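Local atomic coordinates of NDP-N-acetyl-D-galactosaminuronic acid dehydrogenase (Methanosarcina mazei Go1, PDB entry 3G79), a protein that probably catalyses the NAD-dependent oxidation of UDP-N-acetyl-mannosamine to the corresponding uronic acid. Residues L244-I249 and K327-M332; D271-K274 and T279-V282. All blocks are in the same frame, centred on the assembly; numbering follows the deposited sequence.

Contact 1. Residues L244-I249 and K327-M332; sequences LQIAAI and KVNDFM
N329 pushes its side-chain amide against I246 and A247, so that a polar group from helix 321-345 lies across one side of helix 228-258. Its CG stands beside its own backbone N (chi1 -70°), which sends the amide over the neighbouring helix. The carboxamide does not bond to the residues it touches: OD1 lies 3.0 Å from A247 CA and 3.2 Å from I246 CG2, while A247 N, 3.3 Å from N329 OD1, is badly angled for a hydrogen bond. A247 CB lies 3.5 Å from N329 ND2. I246 meets N329 through its CG2 methyl, the two side chains crossing at about a right angle, and V289 from a loop touches both of these side chains. Both ends of the amide are instead engaged elsewhere on helix 228-258. ND2 is bonded to the carboxylate of D243 and OD1 to the side-chain amide of N250, so the amide spans two turns of that helix, and these two bonds tell its O end from its N end and hold its rotation.

The two segments belong to the helical central region of the family, where a long helix links the two Rossmann-like domains of the chain. Their axes come within 8.8 Å and cross at 60°. Such closeness suits the small A247, which faces the partner helix and whose CA lies 5.4 Å from N329 CA.

Valine packing adds to this. A247 CB lies 3.9 Å from V328 CG1. That valine branch, set anti to its backbone N (chi1 168°), also approaches A247 O at 3.4 Å. A325, one turn before V328 on helix 321-345, packs on A247, and Y314 of the second subunit lies against V328.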
loop_
_atom_site.group_PDB
_atom_site.type_symbol
_atom_site.label_atom_id
_atom_site.label_comp_id
_atom_site.label_asym_id
_atom_site.label_seq_id
_atom_site.Cartn_x
_atom_site.Cartn_y
_atom_site.Cartn_z
ATOM N N LEU A 244 -7.477 -0.489 -2.765
ATOM C CA LEU A 244 -6.660 0.701 -2.962
ATOM C C LEU A 244 -5.286 0.427 -3.580
ATOM O O LEU A 244 -4.850 1.210 -4.441
ATOM C CB LEU A 244 -6.527 1.481 -1.650
ATOM C CG LEU A 244 -5.547 2.657 -1.713
ATOM C CD1 LEU A 244 -6.059 3.792 -2.634
ATOM C CD2 LEU A 244 -5.283 3.184 -0.341
ATOM N N GLN A 245 -4.603 -0.660 -3.189
ATOM C CA GLN A 245 -3.299 -0.913 -3.834
ATOM C C GLN A 245 -3.454 -1.190 -5.315
ATOM O O GLN A 245 -2.559 -0.896 -6.139
ATOM C CB GLN A 245 -2.352 -1.920 -3.123
ATOM C CG GLN A 245 -2.957 -3.131 -2.520
ATOM C CD GLN A 245 -2.095 -3.877 -1.435
ATOM O OE1 GLN A 245 -2.681 -4.481 -0.506
ATOM N NE2 GLN A 245 -0.753 -3.851 -1.559
ATOM N N ILE A 246 -4.621 -1.713 -5.671
ATOM C CA ILE A 246 -4.874 -2.056 -7.048
ATOM C C ILE A 246 -5.211 -0.789 -7.791
ATOM O O ILE A 246 -4.820 -0.593 -8.936
ATOM C CB ILE A 246 -6.010 -3.054 -7.151
ATOM C CG1 ILE A 246 -5.512 -4.463 -6.816
ATOM C CG2 ILE A 246 -6.696 -3.012 -8.589
ATOM C CD1 ILE A 246 -6.696 -5.435 -6.537
ATOM N N ALA A 247 -5.970 0.076 -7.158
ATOM C CA ALA A 247 -6.328 1.275 -7.834
ATOM C C ALA A 247 -5.065 2.112 -8.023
ATOM O O ALA A 247 -4.916 2.722 -9.082
ATOM C CB ALA A 247 -7.423 2.028 -7.114
ATOM N N ALA A 248 -4.141 2.046 -7.053
ATOM C CA ALA A 248 -2.802 2.682 -7.159
ATOM C C ALA A 248 -2.005 2.358 -8.399
ATOM O O ALA A 248 -1.538 3.320 -9.057
ATOM C CB ALA A 248 -1.925 2.409 -5.927
ATOM N N ILE A 249 -1.787 1.063 -8.711
ATOM C CA ILE A 249 -0.953 0.786 -9.882
ATOM C C ILE A 249 -1.763 1.047 -11.137
ATOM O O ILE A 249 -1.195 1.490 -12.138
ATOM C CB ILE A 249 -0.376 -0.667 -10.070
ATOM C CG1 ILE A 249 -0.901 -1.601 -9.039
ATOM C CG2 ILE A 249 1.186 -0.698 -10.408
ATOM C CD1 ILE A 249 -2.262 -2.059 -9.422
ATOM N N LYS A 327 -13.582 3.997 -7.821
ATOM C CA LYS A 327 -13.891 4.560 -9.137
ATOM C C LYS A 327 -12.778 4.329 -10.164
ATOM O O LYS A 327 -13.061 4.164 -11.367
ATOM C CB LYS A 327 -14.219 6.032 -9.047
ATOM C CG LYS A 327 -15.536 6.374 -8.381
ATOM C CD LYS A 327 -15.511 7.904 -8.159
ATOM C CE LYS A 327 -16.716 8.454 -7.403
ATOM N NZ LYS A 327 -16.310 9.778 -6.893
ATOM N N VAL A 328 -11.522 4.351 -9.703
ATOM C CA VAL A 328 -10.370 4.067 -10.561
ATOM C C VAL A 328 -10.585 2.638 -11.081
ATOM O O VAL A 328 -10.769 2.411 -12.289
ATOM C CB VAL A 328 -9.028 4.291 -9.814
ATOM C CG1 VAL A 328 -7.847 3.728 -10.566
ATOM C CG2 VAL A 328 -8.797 5.756 -9.598
ATOM N N ASN A 329 -10.677 1.699 -10.158
ATOM C CA ASN A 329 -10.888 0.306 -10.487
ATOM C C ASN A 329 -12.156 0.009 -11.324
ATOM O O ASN A 329 -12.106 -0.860 -12.214
ATOM C CB ASN A 329 -10.847 -0.513 -9.199
ATOM C CG ASN A 329 -9.434 -0.593 -8.592
ATOM O OD1 ASN A 329 -8.418 -0.372 -9.276
ATOM N ND2 ASN A 329 -9.366 -0.922 -7.298
ATOM N N ASP A 330 -13.262 0.732 -11.066
ATOM C CA ASP A 330 -14.490 0.630 -11.894
ATOM C C ASP A 330 -14.269 1.163 -13.306
ATOM O O ASP A 330 -15.038 0.812 -14.209
ATOM C CB ASP A 330 -15.725 1.378 -11.303
ATOM C CG ASP A 330 -16.428 0.630 -10.134
ATOM O OD1 ASP A 330 -16.227 -0.571 -9.944
ATOM O OD2 ASP A 330 -17.200 1.284 -9.384
ATOM N N PHE A 331 -13.237 1.989 -13.495
ATOM C CA PHE A 331 -13.001 2.622 -14.776
ATOM C C PHE A 331 -12.312 1.732 -15.775
ATOM O O PHE A 331 -12.439 1.918 -16.987
ATOM C CB PHE A 331 -12.154 3.879 -14.589
ATOM C CG PHE A 331 -11.828 4.592 -15.872
ATOM C CD1 PHE A 331 -12.851 5.128 -16.680
ATOM C CD2 PHE A 331 -10.507 4.751 -16.269
ATOM C CE1 PHE A 331 -12.547 5.824 -17.861
ATOM C CE2 PHE A 331 -10.198 5.427 -17.451
ATOM C CZ PHE A 331 -11.212 5.971 -18.245
ATOM N N MET A 332 -11.570 0.760 -15.275
ATOM C CA MET A 332 -10.684 -0.004 -16.101
ATOM C C MET A 332 -11.376 -0.716 -17.262
ATOM O O MET A 332 -10.799 -0.752 -18.353
ATOM C CB MET A 332 -9.790 -0.903 -15.247
ATOM C CG MET A 332 -8.928 -0.066 -14.256
ATOM S SD MET A 332 -7.894 1.202 -15.033
ATOM C CE MET A 332 -7.502 2.197 -13.661
#

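Contact 2. Residues D271-K274 and T279-V282; sequences DSLK and TRAV
L273 meets T279 with its carbonyl oxygen and R280 with one methyl. T279 CA points its hydrogen at L273 O, with CA and O 3.5 Å apart and an angle of 157° at the hydrogen, a fairly straight CA-H...O approach. The methyl CG2 of T279 adds a second carbon 3.6 Å from L273 O. Farther along the side chain, L273 CD1 sits above the centre of the R280 guanidinium, 4.1 Å from R280 CZ, so a leucine methyl lies over one face of the charged group.

That position depends on the R280 chain, which bends at chi2 (115°) and chi3 (-93°) and so brings its end back toward L273. Hydrogen bonds then fix the guanidinium: NH2 binds I278 O, two residues back along the chain, and NH1 binds E238 O of the second subunit. Within 271-274, K274 folds back to D271, its NZ 3.2 Å from D271 OD2 in a salt bridge that shapes this segment alone.

The pair forms the neck of a loop that leaves helix 263-271 and soon turns back, CA atoms of K274 and T279 lying 4.9 Å apart. T279 O is hydrogen-bonded to Q245 NE2 of the second subunit, placing this neck at the dimer interface of the central region. The CA-H...O and methyl-on-guanidinium contacts across the pair are weak, whereas the directional bonds of R280 and T279 run to I278 and to the second subunit, which is consistent with a neck held partly by the dimer partner.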
loop_
_atom_site.group_PDB
_atom_site.type_symbol
_atom_site.label_atom_id
_atom_site.label_comp_id
_atom_site.label_asym_id
_atom_site.label_seq_id
_atom_site.Cartn_x
_atom_site.Cartn_y
_atom_site.Cartn_z
ATOM N N ASP A 271 9.459 -1.697 -6.784
ATOM C CA ASP A 271 9.426 -2.923 -6.030
ATOM C C ASP A 271 10.805 -3.340 -5.541
ATOM O O ASP A 271 10.928 -4.282 -4.762
ATOM C CB ASP A 271 8.786 -3.990 -6.913
ATOM C CG ASP A 271 8.710 -5.329 -6.254
ATOM O OD1 ASP A 271 7.832 -5.488 -5.387
ATOM O OD2 ASP A 271 9.519 -6.221 -6.618
ATOM N N SER A 272 11.840 -2.629 -5.961
ATOM C CA SER A 272 13.193 -2.950 -5.498
ATOM C C SER A 272 13.481 -2.375 -4.127
ATOM O O SER A 272 14.618 -2.454 -3.647
ATOM C CB SER A 272 14.252 -2.433 -6.456
ATOM O OG SER A 272 14.627 -1.119 -6.113
ATOM N N LEU A 273 12.481 -1.748 -3.518
ATOM C CA LEU A 273 12.581 -1.319 -2.127
ATOM C C LEU A 273 11.971 -2.387 -1.218
ATOM O O LEU A 273 10.753 -2.657 -1.267
ATOM C CB LEU A 273 11.888 0.019 -1.946
ATOM C CG LEU A 273 12.730 1.142 -2.528
ATOM C CD1 LEU A 273 11.860 2.196 -3.199
ATOM C CD2 LEU A 273 13.558 1.721 -1.390
ATOM N N LYS A 274 12.825 -2.994 -0.400
ATOM C CA LYS A 274 12.447 -4.208 0.330
ATOM C C LYS A 274 12.172 -3.942 1.807
ATOM O O LYS A 274 12.926 -3.204 2.460
ATOM C CB LYS A 274 13.502 -5.316 0.157
ATOM C CG LYS A 274 13.233 -6.358 -0.936
ATOM C CD LYS A 274 13.070 -5.786 -2.331
ATOM C CE LYS A 274 12.692 -6.905 -3.285
ATOM N NZ LYS A 274 11.542 -6.608 -4.187
ATOM N N THR A 279 8.701 -1.778 2.100
ATOM C CA THR A 279 8.027 -2.203 0.855
ATOM C C THR A 279 6.833 -1.326 0.531
ATOM O O THR A 279 6.066 -0.948 1.419
ATOM C CB THR A 279 7.393 -3.671 0.866
ATOM O OG1 THR A 279 7.703 -4.400 2.068
ATOM C CG2 THR A 279 7.765 -4.453 -0.398
ATOM N N ARG A 280 6.666 -1.034 -0.747
ATOM C CA ARG A 280 5.459 -0.399 -1.229
ATOM C C ARG A 280 4.462 -1.466 -1.629
ATOM O O ARG A 280 3.330 -1.166 -1.963
ATOM C CB ARG A 280 5.778 0.531 -2.396
ATOM C CG ARG A 280 6.008 1.958 -1.940
ATOM C CD ARG A 280 7.422 2.480 -2.153
ATOM N NE ARG A 280 8.240 2.272 -0.990
ATOM C CZ ARG A 280 9.030 3.184 -0.408
ATOM N NH1 ARG A 280 9.120 4.404 -0.874
ATOM N NH2 ARG A 280 9.725 2.844 0.677
ATOM N N ALA A 281 4.906 -2.724 -1.573
ATOM C CA ALA A 281 4.072 -3.907 -1.839
ATOM C C ALA A 281 3.169 -3.751 -3.066
ATOM O O ALA A 281 1.979 -3.973 -2.997
ATOM C CB ALA A 281 3.266 -4.272 -0.603
ATOM N N VAL A 282 3.789 -3.394 -4.181
ATOM C CA VAL A 282 3.121 -3.025 -5.442
ATOM C C VAL A 282 2.512 -4.215 -6.195
ATOM O O VAL A 282 3.220 -5.143 -6.630
ATOM C CB VAL A 282 4.100 -2.310 -6.405
ATOM C CG1 VAL A 282 3.374 -1.747 -7.607
ATOM C CG2 VAL A 282 4.799 -1.202 -5.708
#

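Contacts 1 and 2 lie with their centres 18 Å apart on the same side of the chain's centre. Along the chain, 244-249 comes first, then 271-274 and 279-282, and finally 327-332, so contact 2 is nested within the loop closed by contact 1. Contact 1 joins two long helices, whereas contact 2 belongs to the loop after helix 263-271. They also meet within the chain: I249 CG2 packs on V282 CG1 at 3.7 Å, and Q245 NE2 approaches A281 O at 3.1 Å. Both reach the second subunit, so this central region combines intrachain helix packing with the interface between the two copies.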